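Long-range contact in alginate lyase A1-II' (Sphingomonas sp. A1, PDB 2CWS), which probably cleaves the polysaccharide alginate as a lyase, its chain here being the family-7 polysaccharide lyase part of a longer protein: residues D44-T56 / D208-Y221. Residues are numbered along the deposited sequence; the frame is centred on the assembly and turned at random. Where two conformers were deposited one is given.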
loop_
_atom_site.group_PDB
_atom_site.type_symbol
_atom_site.label_atom_id
_atom_site.label_comp_id
_atom_site.label_asym_id
_atom_site.label_seq_id
_atom_site.Cartn_x
_atom_site.Cartn_y
_atom_site.Cartn_z
ATOM N N ASP A 44 -2.987 18.539 -1.706
ATOM C CA ASP A 44 -2.636 19.616 -0.781
ATOM C C ASP A 44 -1.961 20.745 -1.529
ATOM O O ASP A 44 -1.686 20.672 -2.727
ATOM C CB ASP A 44 -1.812 19.046 0.382
ATOM C CG ASP A 44 -1.934 19.835 1.652
ATOM O OD1 ASP A 44 -2.581 20.894 1.679
ATOM O OD2 ASP A 44 -1.392 19.345 2.668
ATOM N N THR A 45 -1.677 21.815 -0.797
ATOM C CA THR A 45 -1.088 22.995 -1.465
ATOM C C THR A 45 0.305 22.739 -2.037
ATOM O O THR A 45 0.754 23.533 -2.891
ATOM C CB THR A 45 -1.040 24.145 -0.440
ATOM O OG1 THR A 45 -0.265 23.748 0.693
ATOM C CG2 THR A 45 -2.423 24.556 0.028
ATOM N N ASP A 46 0.984 21.710 -1.563
ATOM C CA ASP A 46 2.293 21.316 -2.079
ATOM C C ASP A 46 2.178 20.348 -3.249
ATOM O O ASP A 46 3.217 19.847 -3.660
ATOM C CB ASP A 46 3.146 20.700 -0.959
ATOM C CG ASP A 46 2.551 19.438 -0.368
ATOM O OD1 ASP A 46 1.480 18.980 -0.789
ATOM O OD2 ASP A 46 3.191 18.890 0.577
ATOM N N GLY A 47 0.958 20.143 -3.773
ATOM C CA GLY A 47 0.768 19.234 -4.897
ATOM C C GLY A 47 0.628 17.777 -4.497
ATOM O O GLY A 47 0.359 16.941 -5.377
ATOM N N ALA A 48 0.823 17.437 -3.234
ATOM C CA ALA A 48 0.788 16.003 -2.897
ATOM C C ALA A 48 -0.603 15.440 -2.983
ATOM O O ALA A 48 -1.589 16.057 -2.592
ATOM C CB ALA A 48 1.244 15.784 -1.443
ATOM N N MET A 49 -0.648 14.171 -3.453
ATOM C CA MET A 49 -1.863 13.347 -3.296
ATOM C C MET A 49 -1.897 12.939 -1.814
ATOM O O MET A 49 -0.966 12.278 -1.320
ATOM C CB MET A 49 -1.795 12.169 -4.231
ATOM C CG MET A 49 -2.880 11.119 -4.045
ATOM S SD MET A 49 -3.016 9.966 -5.406
ATOM C CE MET A 49 -1.369 9.277 -5.468
ATOM N N THR A 50 -2.960 13.347 -1.115
ATOM C CA THR A 50 -3.010 13.321 0.336
ATOM C C THR A 50 -4.162 12.425 0.762
ATOM O O THR A 50 -5.303 12.608 0.310
ATOM C CB THR A 50 -3.177 14.759 0.841
ATOM O OG1 THR A 50 -2.142 15.570 0.335
ATOM C CG2 THR A 50 -3.047 14.771 2.395
ATOM N N PHE A 51 -3.852 11.498 1.660
ATOM C CA PHE A 51 -4.791 10.478 2.140
ATOM C C PHE A 51 -5.047 10.724 3.613
ATOM O O PHE A 51 -4.079 10.707 4.418
ATOM C CB PHE A 51 -4.172 9.080 2.009
ATOM C CG PHE A 51 -3.776 8.699 0.586
ATOM C CD1 PHE A 51 -4.659 7.956 -0.202
ATOM C CD2 PHE A 51 -2.541 9.052 0.080
ATOM C CE1 PHE A 51 -4.277 7.547 -1.462
ATOM C CE2 PHE A 51 -2.171 8.658 -1.200
ATOM C CZ PHE A 51 -3.032 7.883 -1.973
ATOM N N TRP A 52 -6.310 10.942 3.991
ATOM C CA TRP A 52 -6.676 11.164 5.389
ATOM C C TRP A 52 -7.662 10.076 5.822
ATOM O O TRP A 52 -8.605 9.768 5.073
ATOM C CB TRP A 52 -7.308 12.592 5.573
ATOM C CG TRP A 52 -7.810 12.730 6.992
ATOM C CD1 TRP A 52 -7.003 13.001 8.086
ATOM C CD2 TRP A 52 -9.133 12.575 7.523
ATOM N NE1 TRP A 52 -7.751 13.031 9.225
ATOM C CE2 TRP A 52 -9.091 12.769 8.902
ATOM C CE3 TRP A 52 -10.394 12.308 6.894
ATOM C CZ2 TRP A 52 -10.196 12.696 9.746
ATOM C CZ3 TRP A 52 -11.506 12.237 7.729
ATOM C CH2 TRP A 52 -11.405 12.440 9.129
ATOM N N ALA A 53 -7.438 9.510 7.007
ATOM C CA ALA A 53 -8.386 8.497 7.504
ATOM C C ALA A 53 -8.455 8.578 9.021
ATOM O O ALA A 53 -7.410 8.605 9.686
ATOM C CB ALA A 53 -7.974 7.078 7.105
ATOM N N PRO A 54 -9.645 8.580 9.587
ATOM C CA PRO A 54 -9.834 8.571 11.038
ATOM C C PRO A 54 -9.792 7.160 11.592
ATOM O O PRO A 54 -10.189 6.186 10.942
ATOM C CB PRO A 54 -11.249 9.176 11.191
ATOM C CG PRO A 54 -11.976 8.649 9.977
ATOM C CD PRO A 54 -10.970 8.668 8.846
ATOM N N THR A 55 -9.389 7.043 12.865
ATOM C CA THR A 55 -9.274 5.718 13.498
ATOM C C THR A 55 -10.629 5.044 13.680
ATOM O O THR A 55 -10.646 3.804 13.796
ATOM C CB THR A 55 -8.543 5.765 14.859
ATOM O OG1 THR A 55 -9.301 6.583 15.763
ATOM C CG2 THR A 55 -7.136 6.352 14.669
ATOM N N THR A 56 -11.700 5.823 13.657
ATOM C CA THR A 56 -13.058 5.256 13.780
ATOM C C THR A 56 -13.683 4.960 12.425
ATOM O O THR A 56 -14.897 4.662 12.381
ATOM C CB THR A 56 -13.934 6.253 14.577
ATOM O OG1 THR A 56 -13.774 7.520 13.870
ATOM C CG2 THR A 56 -13.469 6.396 15.991
ATOM N N ASP A 208 -4.540 1.861 13.915
ATOM C CA ASP A 208 -5.198 2.336 15.151
ATOM C C ASP A 208 -6.677 2.364 14.822
ATOM O O ASP A 208 -7.072 3.027 13.875
ATOM C CB ASP A 208 -4.695 3.711 15.531
ATOM C CG ASP A 208 -5.193 4.262 16.849
ATOM O OD1 ASP A 208 -4.432 5.050 17.491
ATOM O OD2 ASP A 208 -6.316 3.889 17.236
ATOM N N ASN A 209 -7.478 1.602 15.577
ATOM C CA ASN A 209 -8.943 1.623 15.351
ATOM C C ASN A 209 -9.703 2.115 16.604
ATOM O O ASN A 209 -10.868 1.826 16.761
ATOM C CB ASN A 209 -9.491 0.268 14.922
ATOM C CG ASN A 209 -9.210 -0.820 15.882
ATOM O OD1 ASN A 209 -9.515 -2.003 15.515
ATOM N ND2 ASN A 209 -8.723 -0.575 17.068
ATOM N N THR A 210 -8.956 2.766 17.506
ATOM C CA THR A 210 -9.507 3.092 18.804
ATOM C C THR A 210 -10.426 4.301 18.739
ATOM O O THR A 210 -10.384 5.174 17.835
ATOM C CB THR A 210 -8.392 3.376 19.816
ATOM O OG1 THR A 210 -7.699 4.578 19.437
ATOM C CG2 THR A 210 -7.379 2.211 19.949
ATOM N N SER A 211 -11.266 4.412 19.756
ATOM C CA SER A 211 -12.181 5.546 19.825
ATOM C C SER A 211 -11.533 6.911 19.780
ATOM O O SER A 211 -12.065 7.821 19.105
ATOM C CB SER A 211 -12.937 5.540 21.196
ATOM O OG SER A 211 -13.721 4.374 21.175
ATOM N N THR A 212 -10.413 7.150 20.500
ATOM C CA THR A 212 -9.871 8.507 20.578
ATOM C C THR A 212 -8.515 8.569 19.850
ATOM O O THR A 212 -7.806 9.559 20.032
ATOM C CB THR A 212 -9.677 8.999 21.992
ATOM O OG1 THR A 212 -8.627 8.225 22.611
ATOM C CG2 THR A 212 -10.955 8.807 22.811
ATOM N N GLY A 213 -8.227 7.556 18.998
ATOM C CA GLY A 213 -6.904 7.578 18.377
ATOM C C GLY A 213 -6.686 8.663 17.333
ATOM O O GLY A 213 -5.545 8.796 16.878
ATOM N N GLY A 214 -7.702 9.394 16.942
ATOM C CA GLY A 214 -7.501 10.526 16.060
ATOM C C GLY A 214 -7.509 10.137 14.591
ATOM O O GLY A 214 -8.512 9.535 14.129
ATOM N N SER A 215 -6.444 10.430 13.891
ATOM C CA SER A 215 -6.474 10.175 12.429
ATOM C C SER A 215 -5.037 10.326 11.901
ATOM O O SER A 215 -4.170 10.872 12.570
ATOM C CB SER A 215 -7.402 11.154 11.725
ATOM O OG SER A 215 -6.954 12.515 11.849
ATOM N N ALA A 216 -4.841 9.871 10.679
ATOM C CA ALA A 216 -3.532 9.963 10.047
ATOM C C ALA A 216 -3.633 10.644 8.684
ATOM O O ALA A 216 -4.690 10.635 8.036
ATOM C CB ALA A 216 -2.924 8.571 9.849
ATOM N N ILE A 217 -2.507 11.222 8.288
ATOM C CA ILE A 217 -2.341 11.819 6.961
ATOM C C ILE A 217 -1.056 11.278 6.363
ATOM O O ILE A 217 -0.000 11.395 6.988
ATOM C CB ILE A 217 -2.250 13.346 7.022
ATOM C CG1 ILE A 217 -3.512 13.983 7.634
ATOM C CG2 ILE A 217 -1.962 13.918 5.637
ATOM C CD1 ILE A 217 -3.343 15.468 7.987
ATOM N N ALA A 218 -1.158 10.748 5.149
ATOM C CA ALA A 218 0.028 10.366 4.379
ATOM C C ALA A 218 -0.063 11.042 3.015
ATOM O O ALA A 218 -1.171 11.286 2.513
ATOM C CB ALA A 218 0.128 8.854 4.183
ATOM N N LYS A 219 1.101 11.349 2.432
ATOM C CA LYS A 219 1.200 12.014 1.164
ATOM C C LYS A 219 2.061 11.257 0.181
ATOM O O LYS A 219 3.054 10.608 0.593
ATOM C CB LYS A 219 1.881 13.405 1.355
ATOM C CG LYS A 219 0.934 14.421 1.940
ATOM C CD LYS A 219 1.623 15.789 2.135
ATOM C CE LYS A 219 0.574 16.864 2.397
ATOM N NZ LYS A 219 1.205 18.230 2.522
ATOM N N LEU A 220 1.711 11.387 -1.093
ATOM C CA LEU A 220 2.557 10.914 -2.192
ATOM C C LEU A 220 2.791 12.089 -3.153
ATOM O O LEU A 220 1.887 12.829 -3.493
ATOM C CB LEU A 220 1.907 9.752 -2.940
ATOM C CG LEU A 220 1.757 8.454 -2.100
ATOM C CD1 LEU A 220 0.998 7.406 -2.872
ATOM C CD2 LEU A 220 3.109 7.920 -1.679
ATOM N N TYR A 221 4.060 12.155 -3.623
ATOM C CA TYR A 221 4.453 13.131 -4.642
ATOM C C TYR A 221 4.704 12.455 -5.986
ATOM O O TYR A 221 4.628 13.099 -7.016
ATOM C CB TYR A 221 5.747 13.873 -4.230
ATOM C CG TYR A 221 5.530 14.703 -2.976
ATOM C CD1 TYR A 221 5.876 14.183 -1.738
ATOM C CD2 TYR A 221 4.952 15.956 -3.036
ATOM C CE1 TYR A 221 5.671 14.896 -0.580
ATOM C CE2 TYR A 221 4.748 16.669 -1.865
ATOM C CZ TYR A 221 5.099 16.154 -0.658
ATOM O OH TYR A 221 4.922 16.848 0.526
HETATM O O HOH W 1 0.994 21.251 1.663
HETATM O O HOH W 2 -10.599 9.216 17.167
HETATM O O HOH W 3 -11.200 8.724 14.700
#
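Lys219 NZ bridges two carboxylates of the turn 44-47, with salt bridges to Asp44 OD2 (2.8 Å) and Asp46 OD2 (2.9 Å). Tyr221 OH donates to the same Asp46 OD2 at 2.7 Å, from the opposite face of the carboxylate from Lys219. The lysine reaches the acids because its chain runs extended beyond CG, past Thr50 OG1 and Ala48 CB. That methyl also lies over a face of the Tyr221 ring, a CH-pi contact. Asp46 OD1 accepts from Ala48 N, an Asx turn that positions the carboxylate.

Between the ends, strands 49-54 and 215-220 pair antiparallel, with hydrogen-bonded pairs Met49-Leu220, Phe51-Ala218 and Ala53-Ala216. A chi1 of 174° turns the Trp52 ring so that NE1 meets Ser215 OG in a weak hydrogen bond (2.8 Å). At the far end Thr55 OG1 donates to Thr210 O at 2.7 Å, while Thr55 CG2 packs on Asp208 CG. Asp208 OD2 in turn accepts from both Thr210 N and OG1.

The pair lies within the seven-strand sheet of a concanavalin-like β-sandwich, flanked by strands 41-43 and 88-99. Met49 and Phe51 face strand 67-72 of the other sheet.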